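Local coordinates for protein interferon gamma receptor 1 (Gallus gallus, PDB 4EQ3) that probably binds interferon gamma outside the cell as a cytokine receptor chain, using two tandem fibronectin type III-like domains, at residues V43-Y48 against H78-R83; P39-E44 against I84-G89; R142-E147 against H195-L200. All blocks are in the same frame, centred on the assembly; numbering follows the deposited sequence.

How the contacts relate
A single antiparallel ladder is read twice: contacts 1 and 2 pair strand 40-46 with strand 81-88, share V43 and E44, and have centres about 17 Å apart. Each mixes buried and partly exposed residues on the sheet's two faces. Contact 1 is more polar and aromatic, with a salt bridge, a cation-pi pair and a ring stack; contact 2 adds to the same backbone pairing mostly apolar packing, of aliphatic side chains and F41. Contact 3, in the second domain, has its nearest atoms about 9 Å from contact 1: a short helix and the loop after it meet a strand end and turn through aromatic packing, with I144 and F196 buried and E147 exposed.

Contact 1 (V43-Y48 against H78-R83); sequences VEVKPY and HSYWFR
R83 and E44 lie side by side on one face of a pair of antiparallel strands, and the arginine can be followed outward from its backbone. With chi1 at 71°, CG is set between the backbone N and the carbonyl carbon, where it packs against E44 CB at 3.9 Å. The extended chain then carries CD past E44 OE1 and delivers NE to that same oxygen, 2.7 Å from NE to E44 OE1. Beyond CZ, NH2 returns to E44 OE1 at 2.8 Å, so two nitrogens of the guanidinium grip one carboxylate oxygen side-on. Both bonds are clearly bent, sharing one acceptor, and meet it nearly along its C-O bond, in a salt bridge whose two planes differ by 7°. R83 also makes a cation-pi contact with Y53.

Beneath the side chains, E44 and R83 form a hydrogen-bonded pair, V45 and F82 a non-hydrogen-bonded one, and K46 and W81 another hydrogen-bonded pair whose W81 N to K46 O bond is weak. These are the two central strands of the four-stranded sheet in the first fibronectin type III-like domain. On the opposite face from the salt bridge, V45 CG2 presses on F82 CE2 at 3.4 Å and reaches the edge of the Y80 ring. K46 shares the salt-bridge face: its CE touches W81 CB, with NZ in an off-centre cation-pi contact, 5.0 Å from the centroid of the W81 six-membered ring.

Past the ladder, a water bridges Y48 N and S79 O while sitting over the centre of the Y80 ring. Next to it, the Y48 and H78 rings stack face to face, centroids 3.6 Å apart and planes 12° apart, with H78 CG over the centre of the tyrosine and H78 CB adding a CH-pi contact to the same ring.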
loop_
_atom_site.group_PDB
_atom_site.type_symbol
_atom_site.label_atom_id
_atom_site.label_comp_id
_atom_site.label_asym_id
_atom_site.label_seq_id
_atom_site.Cartn_x
_atom_site.Cartn_y
_atom_site.Cartn_z
ATOM N N VAL A 43 -19.415 -11.441 -3.077
ATOM C CA VAL A 43 -17.973 -11.659 -3.145
ATOM C C VAL A 43 -17.547 -12.688 -2.106
ATOM O O VAL A 43 -17.971 -12.618 -0.949
ATOM C CB VAL A 43 -17.190 -10.361 -2.880
ATOM C CG1 VAL A 43 -15.694 -10.622 -2.937
ATOM C CG2 VAL A 43 -17.596 -9.279 -3.872
ATOM N N GLU A 44 -16.713 -13.637 -2.524
ATOM C CA GLU A 44 -16.133 -14.597 -1.593
ATOM C C GLU A 44 -14.604 -14.554 -1.590
ATOM O O GLU A 44 -13.978 -14.172 -2.582
ATOM C CB GLU A 44 -16.603 -16.007 -1.931
ATOM C CG GLU A 44 -18.103 -16.175 -1.847
ATOM C CD GLU A 44 -18.510 -17.632 -1.893
ATOM O OE1 GLU A 44 -18.005 -18.369 -2.766
ATOM O OE2 GLU A 44 -19.329 -18.038 -1.043
ATOM N N VAL A 45 -14.014 -14.950 -0.467
ATOM C CA VAL A 45 -12.563 -15.023 -0.342
ATOM C C VAL A 45 -12.108 -16.444 0.029
ATOM O O VAL A 45 -12.752 -17.110 0.823
ATOM C CB VAL A 45 -12.066 -14.040 0.713
ATOM C CG1 VAL A 45 -12.796 -14.261 2.033
ATOM C CG2 VAL A 45 -10.555 -14.150 0.887
ATOM N N LYS A 46 -11.047 -16.924 -0.566
ATOM C CA LYS A 46 -10.449 -18.191 -0.209
ATOM C C LYS A 46 -9.080 -17.957 0.497
ATOM O O LYS A 46 -8.130 -17.636 -0.136
ATOM C CB LYS A 46 -10.337 -19.077 -1.430
ATOM C CG LYS A 46 -9.619 -20.349 -1.200
ATOM C CD LYS A 46 -9.847 -21.384 -2.224
ATOM C CE LYS A 46 -9.317 -21.034 -3.578
ATOM N NZ LYS A 46 -8.921 -22.132 -4.393
ATOM N N PRO A 47 -9.061 -18.089 1.819
ATOM C CA PRO A 47 -7.845 -17.896 2.611
ATOM C C PRO A 47 -6.973 -19.139 2.523
ATOM O O PRO A 47 -7.495 -20.228 2.281
ATOM C CB PRO A 47 -8.370 -17.751 4.038
ATOM C CG PRO A 47 -9.876 -17.722 3.929
ATOM C CD PRO A 47 -10.211 -18.422 2.670
ATOM N N TYR A 48 -5.670 -18.990 2.738
ATOM C CA TYR A 48 -4.744 -20.093 2.488
ATOM C C TYR A 48 -4.928 -21.273 3.451
ATOM O O TYR A 48 -4.788 -22.426 3.050
ATOM C CB TYR A 48 -3.290 -19.594 2.500
ATOM C CG TYR A 48 -2.575 -19.760 3.826
ATOM C CD1 TYR A 48 -1.720 -20.834 4.042
ATOM C CD2 TYR A 48 -2.756 -18.846 4.862
ATOM C CE1 TYR A 48 -1.064 -20.998 5.250
ATOM C CE2 TYR A 48 -2.100 -18.998 6.075
ATOM C CZ TYR A 48 -1.253 -20.080 6.261
ATOM O OH TYR A 48 -0.592 -20.259 7.458
ATOM N N HIS A 78 1.277 -15.464 2.268
ATOM C CA HIS A 78 0.450 -16.532 1.712
ATOM C C HIS A 78 -0.546 -15.978 0.697
ATOM O O HIS A 78 -0.763 -14.768 0.634
ATOM C CB HIS A 78 -0.278 -17.291 2.813
ATOM C CG HIS A 78 0.635 -17.931 3.811
ATOM N ND1 HIS A 78 1.512 -18.940 3.475
ATOM C CD2 HIS A 78 0.805 -17.710 5.136
ATOM C CE1 HIS A 78 2.183 -19.311 4.551
ATOM N NE2 HIS A 78 1.769 -18.583 5.572
ATOM N N SER A 79 -1.144 -16.874 -0.085
ATOM C CA SER A 79 -2.004 -16.503 -1.204
ATOM C C SER A 79 -3.479 -16.373 -0.814
ATOM O O SER A 79 -3.945 -16.968 0.163
ATOM C CB SER A 79 -1.869 -17.528 -2.342
ATOM O OG SER A 79 -0.538 -17.605 -2.827
ATOM N N TYR A 80 -4.202 -15.570 -1.591
ATOM C CA TYR A 80 -5.647 -15.435 -1.456
ATOM C C TYR A 80 -6.245 -15.495 -2.850
ATOM O O TYR A 80 -5.615 -15.072 -3.822
ATOM C CB TYR A 80 -6.022 -14.086 -0.831
ATOM C CG TYR A 80 -5.748 -13.931 0.656
ATOM C CD1 TYR A 80 -6.735 -14.209 1.599
ATOM C CD2 TYR A 80 -4.521 -13.463 1.113
ATOM C CE1 TYR A 80 -6.498 -14.039 2.963
ATOM C CE2 TYR A 80 -4.280 -13.291 2.471
ATOM C CZ TYR A 80 -5.270 -13.584 3.385
ATOM O OH TYR A 80 -5.015 -13.419 4.723
ATOM N N TRP A 81 -7.457 -16.027 -2.949
ATOM C CA TRP A 81 -8.237 -15.894 -4.159
ATOM C C TRP A 81 -9.556 -15.227 -3.789
ATOM O O TRP A 81 -10.016 -15.337 -2.646
ATOM C CB TRP A 81 -8.480 -17.253 -4.821
ATOM C CG TRP A 81 -7.294 -17.757 -5.580
ATOM C CD1 TRP A 81 -7.058 -17.631 -6.920
ATOM C CD2 TRP A 81 -6.171 -18.452 -5.039
ATOM N NE1 TRP A 81 -5.857 -18.208 -7.243
ATOM C CE2 TRP A 81 -5.295 -18.723 -6.105
ATOM C CE3 TRP A 81 -5.821 -18.867 -3.753
ATOM C CZ2 TRP A 81 -4.092 -19.400 -5.928
ATOM C CZ3 TRP A 81 -4.628 -19.549 -3.579
ATOM C CH2 TRP A 81 -3.775 -19.801 -4.660
ATOM N N PHE A 82 -10.150 -14.517 -4.741
ATOM C CA PHE A 82 -11.465 -13.916 -4.516
ATOM C C PHE A 82 -12.353 -14.234 -5.702
ATOM O O PHE A 82 -11.861 -14.533 -6.789
ATOM C CB PHE A 82 -11.366 -12.396 -4.315
ATOM C CG PHE A 82 -10.318 -11.982 -3.330
ATOM C CD1 PHE A 82 -9.049 -11.621 -3.761
ATOM C CD2 PHE A 82 -10.596 -11.952 -1.972
ATOM C CE1 PHE A 82 -8.073 -11.232 -2.856
ATOM C CE2 PHE A 82 -9.628 -11.572 -1.061
ATOM C CZ PHE A 82 -8.358 -11.215 -1.504
ATOM N N ARG A 83 -13.666 -14.187 -5.502
ATOM C CA ARG A 83 -14.577 -14.459 -6.611
ATOM C C ARG A 83 -15.899 -13.721 -6.434
ATOM O O ARG A 83 -16.301 -13.400 -5.320
ATOM C CB ARG A 83 -14.813 -15.968 -6.784
ATOM C CG ARG A 83 -15.657 -16.620 -5.696
ATOM C CD ARG A 83 -15.787 -18.125 -5.971
ATOM N NE ARG A 83 -16.584 -18.848 -4.984
ATOM C CZ ARG A 83 -16.791 -20.164 -5.033
ATOM N NH1 ARG A 83 -16.262 -20.877 -6.015
ATOM N NH2 ARG A 83 -17.529 -20.767 -4.110
HETATM O O HOH W 1 -4.166 -16.654 2.643
#

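Contact 2 (P39-E44 against I84-G89); sequences PHFVVE and IKAIVG
I87 N donates to H40 O over 2.7 Å, and H40 N returns a bond to I87 O, which closes one hydrogen-bonded pair of this antiparallel ladder. V42 and K85 close the next in the same reciprocal way, V42 N lying 3.0 Å from K85 O. Between them F41 faces A86 as a non-hydrogen-bonded pair, and the phenyl ring lies against its small partner, with CE1 3.6 Å from A86 CB. The carbonyl oxygen of K85 lies near the plane of that ring, at its edge. On the same face I84 CG2 tucks against F41 CB at 3.9 Å, while the I84 and V43 side chains lie side by side, I84 CG1 touching V43 CG2.

The other face is built around V42. Its CB and CG2 rest on the methylene chain of K85, 3.8 Å from V42 CB to K85 CE, because the extended lysine lies beside the valine and points the same way. K85 chi1, 66°, puts CG between the backbone N and carbonyl carbon, against V42 CB. V42 CG2 then meets I87 CD1 at 3.7 Å, the two side chains crossing at a slant. K85 NZ is hydrogen-bonded to Q92 OE1.

This is ordinary sheet pairing inside the first fibronectin type III-like domain: strand 54-62 flanks 40-46, strand 91-97 flanks 81-88, and the face bearing F41, V43 and I84 packs against strand 25-31, where W30 meets the F41 ring edge to face.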
loop_
_atom_site.group_PDB
_atom_site.type_symbol
_atom_site.label_atom_id
_atom_site.label_comp_id
_atom_site.label_asym_id
_atom_site.label_seq_id
_atom_site.Cartn_x
_atom_site.Cartn_y
_atom_site.Cartn_z
ATOM N N PRO A 39 -28.477 -5.014 -10.843
ATOM C CA PRO A 39 -27.768 -6.172 -10.341
ATOM C C PRO A 39 -27.182 -5.954 -8.961
ATOM O O PRO A 39 -26.886 -4.866 -8.580
ATOM C CB PRO A 39 -26.648 -6.349 -11.344
ATOM C CG PRO A 39 -26.894 -5.498 -12.409
ATOM C CD PRO A 39 -27.833 -4.454 -12.028
ATOM N N HIS A 40 -27.078 -7.026 -8.205
ATOM C CA HIS A 40 -26.335 -7.004 -6.950
ATOM C C HIS A 40 -25.287 -8.104 -7.022
ATOM O O HIS A 40 -25.379 -8.995 -7.861
ATOM C CB HIS A 40 -27.257 -7.215 -5.750
ATOM C CG HIS A 40 -28.231 -6.102 -5.536
ATOM N ND1 HIS A 40 -29.345 -5.927 -6.329
ATOM C CD2 HIS A 40 -28.262 -5.107 -4.617
ATOM C CE1 HIS A 40 -30.020 -4.871 -5.907
ATOM N NE2 HIS A 40 -29.384 -4.357 -4.870
ATOM N N PHE A 41 -24.287 -8.050 -6.152
ATOM C CA PHE A 41 -23.175 -8.984 -6.266
ATOM C C PHE A 41 -22.837 -9.670 -4.947
ATOM O O PHE A 41 -23.164 -9.172 -3.874
ATOM C CB PHE A 41 -21.940 -8.273 -6.832
ATOM C CG PHE A 41 -22.186 -7.587 -8.146
ATOM C CD1 PHE A 41 -22.253 -8.317 -9.322
ATOM C CD2 PHE A 41 -22.349 -6.209 -8.207
ATOM C CE1 PHE A 41 -22.485 -7.689 -10.535
ATOM C CE2 PHE A 41 -22.583 -5.571 -9.416
ATOM C CZ PHE A 41 -22.652 -6.308 -10.582
ATOM N N VAL A 42 -22.193 -10.830 -5.042
ATOM C CA VAL A 42 -21.701 -11.521 -3.857
ATOM C C VAL A 42 -20.233 -11.874 -4.029
ATOM O O VAL A 42 -19.854 -12.537 -5.000
ATOM C CB VAL A 42 -22.491 -12.810 -3.563
ATOM C CG1 VAL A 42 -21.988 -13.442 -2.279
ATOM C CG2 VAL A 42 -23.983 -12.498 -3.451
ATOM N N VAL A 43 -19.415 -11.441 -3.077
ATOM C CA VAL A 43 -17.973 -11.659 -3.145
ATOM C C VAL A 43 -17.547 -12.688 -2.106
ATOM O O VAL A 43 -17.971 -12.618 -0.949
ATOM C CB VAL A 43 -17.190 -10.361 -2.880
ATOM C CG1 VAL A 43 -15.694 -10.622 -2.937
ATOM C CG2 VAL A 43 -17.596 -9.279 -3.872
ATOM N N GLU A 44 -16.713 -13.637 -2.524
ATOM C CA GLU A 44 -16.133 -14.597 -1.593
ATOM C C GLU A 44 -14.604 -14.554 -1.590
ATOM O O GLU A 44 -13.978 -14.172 -2.582
ATOM C CB GLU A 44 -16.603 -16.007 -1.931
ATOM C CG GLU A 44 -18.103 -16.175 -1.847
ATOM C CD GLU A 44 -18.510 -17.632 -1.893
ATOM O OE1 GLU A 44 -18.005 -18.369 -2.766
ATOM O OE2 GLU A 44 -19.329 -18.038 -1.043
ATOM N N ILE A 84 -16.568 -13.445 -7.544
ATOM C CA ILE A 84 -17.794 -12.671 -7.479
ATOM C C ILE A 84 -18.843 -13.271 -8.382
ATOM O O ILE A 84 -18.551 -13.645 -9.508
ATOM C CB ILE A 84 -17.569 -11.225 -7.962
ATOM C CG1 ILE A 84 -16.282 -10.638 -7.359
ATOM C CG2 ILE A 84 -18.799 -10.370 -7.645
ATOM C CD1 ILE A 84 -15.258 -10.227 -8.385
ATOM N N LYS A 85 -20.080 -13.320 -7.904
ATOM C CA LYS A 85 -21.192 -13.698 -8.768
ATOM C C LYS A 85 -22.195 -12.557 -8.793
ATOM O O LYS A 85 -22.245 -11.757 -7.861
ATOM C CB LYS A 85 -21.875 -14.977 -8.272
ATOM C CG LYS A 85 -22.580 -14.804 -6.930
ATOM C CD LYS A 85 -23.403 -16.036 -6.565
ATOM C CE LYS A 85 -23.895 -15.952 -5.129
ATOM N NZ LYS A 85 -24.746 -17.114 -4.742
ATOM N N ALA A 86 -22.996 -12.504 -9.855
ATOM C CA ALA A 86 -24.028 -11.484 -10.007
ATOM C C ALA A 86 -25.427 -12.038 -9.755
ATOM O O ALA A 86 -25.746 -13.165 -10.143
ATOM C CB ALA A 86 -23.962 -10.876 -11.397
ATOM N N ILE A 87 -26.262 -11.228 -9.116
ATOM C CA ILE A 87 -27.659 -11.574 -8.924
ATOM C C ILE A 87 -28.550 -10.584 -9.660
ATOM O O ILE A 87 -28.473 -9.374 -9.439
ATOM C CB ILE A 87 -28.039 -11.583 -7.446
ATOM C CG1 ILE A 87 -27.048 -12.438 -6.653
ATOM C CG2 ILE A 87 -29.464 -12.092 -7.282
ATOM C CD1 ILE A 87 -27.217 -12.322 -5.155
ATOM N N VAL A 88 -29.389 -11.118 -10.539
ATOM C CA VAL A 88 -30.270 -10.325 -11.381
ATOM C C VAL A 88 -31.691 -10.858 -11.248
ATOM O O VAL A 88 -32.030 -11.908 -11.796
ATOM C CB VAL A 88 -29.825 -10.393 -12.856
ATOM C CG1 VAL A 88 -30.926 -9.902 -13.781
ATOM C CG2 VAL A 88 -28.549 -9.600 -13.063
ATOM N N GLY A 89 -32.524 -10.137 -10.512
ATOM C CA GLY A 89 -33.845 -10.635 -10.191
ATOM C C GLY A 89 -33.732 -11.953 -9.449
ATOM O O GLY A 89 -33.034 -12.052 -8.440
#

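Contact 3 (R142-E147 against H195-L200)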
loop_
_atom_site.group_PDB
_atom_site.type_symbol
_atom_site.label_atom_id
_atom_site.label_comp_id
_atom_site.label_asym_id
_atom_site.label_seq_id
_atom_site.Cartn_x
_atom_site.Cartn_y
_atom_site.Cartn_z
ATOM N N ARG A 142 1.490 -5.455 13.453
ATOM C CA ARG A 142 2.646 -5.195 14.311
ATOM C C ARG A 142 3.889 -5.911 13.782
ATOM O O ARG A 142 4.975 -5.329 13.693
ATOM C CB ARG A 142 2.351 -5.637 15.744
ATOM C CG ARG A 142 3.372 -5.173 16.767
ATOM C CD ARG A 142 2.817 -5.329 18.187
ATOM N NE ARG A 142 1.598 -4.542 18.368
ATOM C CZ ARG A 142 0.664 -4.788 19.283
ATOM N NH1 ARG A 142 0.799 -5.813 20.119
ATOM N NH2 ARG A 142 -0.411 -4.007 19.359
ATOM N N GLU A 143 3.709 -7.174 13.424
ATOM C CA GLU A 143 4.796 -8.000 12.927
ATOM C C GLU A 143 5.397 -7.390 11.664
ATOM O O GLU A 143 6.617 -7.404 11.460
ATOM C CB GLU A 143 4.256 -9.401 12.640
ATOM C CG GLU A 143 5.186 -10.288 11.882
ATOM C CD GLU A 143 4.720 -11.735 11.875
ATOM O OE1 GLU A 143 3.494 -11.991 11.906
ATOM O OE2 GLU A 143 5.593 -12.620 11.838
ATOM N N ILE A 144 4.527 -6.845 10.820
ATOM C CA ILE A 144 4.945 -6.256 9.555
ATOM C C ILE A 144 5.679 -4.932 9.777
ATOM O O ILE A 144 6.732 -4.695 9.180
ATOM C CB ILE A 144 3.731 -6.047 8.617
ATOM C CG1 ILE A 144 2.942 -7.358 8.455
ATOM C CG2 ILE A 144 4.155 -5.443 7.278
ATOM C CD1 ILE A 144 3.800 -8.600 8.262
ATOM N N TYR A 145 5.116 -4.076 10.632
ATOM C CA TYR A 145 5.721 -2.778 10.944
ATOM C C TYR A 145 7.080 -2.937 11.607
ATOM O O TYR A 145 7.973 -2.120 11.415
ATOM C CB TYR A 145 4.814 -1.938 11.853
ATOM C CG TYR A 145 3.570 -1.421 11.168
ATOM C CD1 TYR A 145 3.602 -1.020 9.838
ATOM C CD2 TYR A 145 2.368 -1.320 11.856
ATOM C CE1 TYR A 145 2.464 -0.540 9.207
ATOM C CE2 TYR A 145 1.222 -0.835 11.236
ATOM C CZ TYR A 145 1.278 -0.451 9.913
ATOM O OH TYR A 145 0.146 0.014 9.293
ATOM N N SER A 146 7.242 -4.002 12.385
ATOM C CA SER A 146 8.540 -4.265 12.996
ATOM C C SER A 146 9.636 -4.423 11.927
ATOM O O SER A 146 10.836 -4.407 12.243
ATOM C CB SER A 146 8.476 -5.501 13.906
ATOM O OG SER A 146 8.573 -6.692 13.155
ATOM N N GLU A 147 9.227 -4.564 10.665
ATOM C CA GLU A 147 10.174 -4.733 9.558
ATOM C C GLU A 147 10.160 -3.547 8.584
ATOM O O GLU A 147 10.690 -3.628 7.475
ATOM C CB GLU A 147 9.880 -6.022 8.794
ATOM C CG GLU A 147 9.979 -7.302 9.635
ATOM C CD GLU A 147 11.412 -7.668 9.997
ATOM O OE1 GLU A 147 12.349 -7.108 9.392
ATOM O OE2 GLU A 147 11.595 -8.521 10.891
ATOM N N HIS A 195 10.599 0.473 2.806
ATOM C CA HIS A 195 11.067 -0.905 2.643
ATOM C C HIS A 195 10.401 -1.771 3.707
ATOM O O HIS A 195 10.269 -1.351 4.853
ATOM C CB HIS A 195 12.588 -1.001 2.839
ATOM C CG HIS A 195 13.397 -0.526 1.668
ATOM N ND1 HIS A 195 13.655 0.810 1.429
ATOM C CD2 HIS A 195 14.035 -1.210 0.690
ATOM C CE1 HIS A 195 14.402 0.925 0.344
ATOM N NE2 HIS A 195 14.642 -0.285 -0.127
ATOM N N PHE A 196 9.976 -2.973 3.333
ATOM C CA PHE A 196 9.557 -3.970 4.313
ATOM C C PHE A 196 10.413 -5.233 4.113
ATOM O O PHE A 196 10.541 -5.733 2.995
ATOM C CB PHE A 196 8.065 -4.304 4.180
ATOM C CG PHE A 196 7.129 -3.224 4.713
ATOM C CD1 PHE A 196 6.563 -2.293 3.856
ATOM C CD2 PHE A 196 6.799 -3.172 6.059
ATOM C CE1 PHE A 196 5.699 -1.305 4.336
ATOM C CE2 PHE A 196 5.928 -2.187 6.552
ATOM C CZ PHE A 196 5.383 -1.252 5.684
ATOM N N PHE A 197 11.003 -5.733 5.195
ATOM C CA PHE A 197 11.885 -6.901 5.123
ATOM C C PHE A 197 13.050 -6.650 4.179
ATOM O O PHE A 197 13.295 -7.441 3.263
ATOM C CB PHE A 197 11.125 -8.130 4.632
ATOM C CG PHE A 197 9.927 -8.473 5.458
ATOM C CD1 PHE A 197 10.056 -9.235 6.606
ATOM C CD2 PHE A 197 8.664 -8.050 5.086
ATOM C CE1 PHE A 197 8.949 -9.548 7.371
ATOM C CE2 PHE A 197 7.555 -8.378 5.848
ATOM C CZ PHE A 197 7.702 -9.125 6.988
ATOM N N ASP A 198 13.766 -5.553 4.409
ATOM C CA ASP A 198 14.834 -5.112 3.517
ATOM C C ASP A 198 14.304 -4.846 2.115
ATOM O O ASP A 198 13.860 -3.729 1.815
ATOM C CB ASP A 198 15.989 -6.117 3.477
ATOM C CG ASP A 198 16.634 -6.314 4.835
ATOM O OD1 ASP A 198 16.752 -5.315 5.580
ATOM O OD2 ASP A 198 17.016 -7.467 5.161
ATOM N N ASP A 199 14.340 -5.856 1.253
ATOM C CA ASP A 199 13.958 -5.636 -0.142
ATOM C C ASP A 199 12.822 -6.516 -0.687
ATOM O O ASP A 199 12.566 -6.518 -1.891
ATOM C CB ASP A 199 15.191 -5.714 -1.047
ATOM C CG ASP A 199 16.105 -4.503 -0.891
ATOM O OD1 ASP A 199 17.293 -4.599 -1.278
ATOM O OD2 ASP A 199 15.637 -3.455 -0.381
ATOM N N LEU A 200 12.135 -7.243 0.188
ATOM C CA LEU A 200 10.983 -8.035 -0.236
ATOM C C LEU A 200 9.832 -7.154 -0.740
ATOM O O LEU A 200 9.108 -7.524 -1.666
ATOM C CB LEU A 200 10.510 -8.949 0.890
ATOM C CG LEU A 200 11.509 -10.021 1.348
ATOM C CD1 LEU A 200 10.849 -10.985 2.314
ATOM C CD2 LEU A 200 12.117 -10.778 0.169
HETATM O O HOH W 2 12.978 -2.992 5.855
#
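E147 and F197 cross at about a right angle, with E147 CB over a face of the phenyl ring and the rest of the chain beyond its rim. CB stands above the ring centre, a CH-pi contact with 3.9 Å between E147 CB and the F197 centroid. CG lies just beyond the rim, 3.4 Å from F197 CE1, and the bend at chi2 (-72°) carries CD on outward past the CD1-CE1 side. The carboxylate plane lies 13° from the ring plane. I144 takes the same ring from its edge, CD1 lying near the plane 4.1 Å from F197 CZ.

F196 is met at its edge: the I144 carbonyl oxygen lies in its plane there, and the I144 side chain crosses it at about a right angle, I144 CG2 3.7 Å from F196 CD2. Y145 runs beside F196, pointing the same way.

One backbone bond ties the two segments: F197 N donates to E147 O at 3.1 Å. A water also donates to E147 O and accepts from D198 N, so it links E147 to the type II' turn F197-L200 at its second residue.

The contact joins helix 142-145 and the residues leading from it into strand 148-156 to the end of strand 186-196 and the turn into strand 201-213. F24 and F77 of the first domain meet F196 and F197 edge to face, placing this packing at the domain junction.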